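Local coordinates for protein AxyAgu115A (Amphibacillus xylanus NBRC 15112, PDB 6NPS) that probably removes glucuronic acid side groups from glucuronoxylan as a family GH115 alpha-glucuronidase, a hemicellulose-degrading glycoside hydrolase, at residues N389-L393 and Q867-T873. The protein carries 3 engineered substitutions. Numbering follows the deposited sequence.
Sequences NLRTL and QPSNPVT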
# COMPACT_ATOMS: atom_id res chain seq x y z
N ASN A 389 -8.64 20.12 24.28
CA ASN A 389 -10.07 19.94 24.51
C ASN A 389 -10.28 19.78 26.01
O ASN A 389 -9.69 18.88 26.61
CB ASN A 389 -10.58 18.71 23.76
CG ASN A 389 -10.17 18.72 22.32
OD1 ASN A 389 -10.65 19.58 21.53
ND2 ASN A 389 -9.27 17.79 21.94
N LEU A 390 -11.10 20.64 26.60
CA LEU A 390 -11.40 20.47 28.02
C LEU A 390 -11.97 19.08 28.28
O LEU A 390 -12.48 18.41 27.38
CB LEU A 390 -12.39 21.51 28.52
CG LEU A 390 -12.06 22.96 28.17
CD1 LEU A 390 -13.05 23.92 28.85
CD2 LEU A 390 -10.61 23.35 28.52
N ARG A 391 -11.91 18.68 29.55
CA ARG A 391 -12.57 17.49 30.05
C ARG A 391 -13.77 17.92 30.89
O ARG A 391 -14.54 18.79 30.46
CB ARG A 391 -11.56 16.64 30.85
CG ARG A 391 -10.38 16.18 29.97
CD ARG A 391 -9.33 15.39 30.80
NE ARG A 391 -9.94 14.17 31.29
CZ ARG A 391 -9.36 13.33 32.14
NH1 ARG A 391 -8.14 13.59 32.62
NH2 ARG A 391 -10.00 12.23 32.53
N THR A 392 -13.97 17.33 32.06
CA THR A 392 -15.12 17.75 32.86
C THR A 392 -14.85 19.10 33.51
O THR A 392 -13.70 19.56 33.62
CB THR A 392 -15.46 16.74 33.94
OG1 THR A 392 -14.39 16.70 34.89
CG2 THR A 392 -15.68 15.37 33.31
N LEU A 393 -15.93 19.74 33.91
CA LEU A 393 -15.92 21.11 34.39
C LEU A 393 -16.84 21.18 35.60
O LEU A 393 -17.68 20.29 35.80
CB LEU A 393 -16.39 22.06 33.28
CG LEU A 393 -15.47 22.19 32.04
CD1 LEU A 393 -16.16 23.04 30.97
CD2 LEU A 393 -14.05 22.77 32.38
N GLN A 867 -16.77 19.42 16.34
CA GLN A 867 -15.53 19.57 17.08
C GLN A 867 -15.43 18.45 18.11
O GLN A 867 -16.44 18.09 18.73
CB GLN A 867 -15.47 20.94 17.76
CG GLN A 867 -14.07 21.48 17.81
CD GLN A 867 -13.31 21.05 19.05
OE1 GLN A 867 -12.09 20.87 19.00
NE2 GLN A 867 -14.02 20.91 20.16
N PRO A 868 -14.23 17.85 18.31
CA PRO A 868 -14.12 16.70 19.26
C PRO A 868 -14.03 17.14 20.72
O PRO A 868 -13.00 17.03 21.40
CB PRO A 868 -12.84 15.99 18.79
CG PRO A 868 -11.98 17.08 18.25
CD PRO A 868 -12.97 18.07 17.57
N SER A 869 -15.13 17.65 21.23
CA SER A 869 -15.26 18.04 22.63
C SER A 869 -15.51 16.82 23.51
O SER A 869 -16.06 15.80 23.08
CB SER A 869 -16.41 19.03 22.78
OG SER A 869 -15.94 20.31 22.46
N ASN A 870 -15.15 16.97 24.78
CA ASN A 870 -15.40 15.91 25.74
C ASN A 870 -16.59 16.27 26.62
O ASN A 870 -16.86 17.46 26.84
CB ASN A 870 -14.15 15.71 26.60
CG ASN A 870 -12.96 15.33 25.76
OD1 ASN A 870 -13.02 14.34 25.04
ND2 ASN A 870 -11.88 16.12 25.83
N PRO A 871 -17.35 15.29 27.13
CA PRO A 871 -18.47 15.62 28.01
C PRO A 871 -18.02 16.47 29.19
O PRO A 871 -16.93 16.25 29.76
CB PRO A 871 -18.97 14.25 28.49
CG PRO A 871 -18.41 13.24 27.54
CD PRO A 871 -17.14 13.83 27.00
N VAL A 872 -18.88 17.42 29.59
CA VAL A 872 -18.53 18.34 30.69
C VAL A 872 -18.88 17.79 32.07
O VAL A 872 -18.49 18.41 33.08
CB VAL A 872 -19.23 19.71 30.54
CG1 VAL A 872 -18.85 20.32 29.24
CG2 VAL A 872 -20.77 19.56 30.66
N THR A 873 -19.59 16.67 32.16
CA THR A 873 -19.89 16.08 33.46
C THR A 873 -19.28 14.68 33.56
O THR A 873 -18.88 14.07 32.57
CB THR A 873 -21.40 15.98 33.75
OG1 THR A 873 -21.94 14.85 33.07
CG2 THR A 873 -22.16 17.27 33.38
O HOH W 1 -13.94 19.59 25.39
O HOH W 2 -15.67 19.50 28.17
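This is an interface between two domains: a loop of the parallel beta/alpha (TIM-type) barrel lies along a loop of the C-terminal beta domain. Segment 389-393 follows barrel strand 379-383, and segment 867-873 follows strand 858-866. Both segments are irregular and largely extended; Pro-868 is the centre of an inverse gamma turn. They run in roughly the same direction, 23° apart, but a single direct backbone-to-backbone hydrogen bond links them, so there is no parallel-sheet ladder.

Two direct hydrogen bonds join them. Near the middle, Asn-870 points toward the barrel loop and its ND2 donates to Leu-390 O at 2.8 Å. Further along, Leu-393 N donates to Val-872 O at 3.0 Å. The same Val-872 O receives a CA-H...O contact from Thr-392 CA at 3.4 Å.

Two waters bridge the backbones. Water 1, beside the Asn-870 bond, bonds to Leu-390 O (2.7 Å) and accepts from Asn-870 N (2.9 Å). Water 2, between the direct bonds, bridges Arg-391 O and Asn-870 O, 2.7 Å from each.

The apolar part is small. Leu-393 CD1 meets Val-872 CG1 at 4.2 Å, and helix 428-440 adds Met-437 against Val-872.

At the other end, Asn-389 OD1 and Gln-867 OE1 lie 3.2 Å apart. Both are acceptors, and Lys-430 NZ hydrogen-bonds to each, which accounts for their closeness. Asn-870 OD1 is held by Tyr-899 within the C-terminal domain, while Arg-391 turns back to a salt bridge with Glu-357.

The buried carbonyls of Leu-390 and Val-872 are thus paired directly, and water satisfies main-chain groups of Arg-391 and Asn-870 where the loops do not meet.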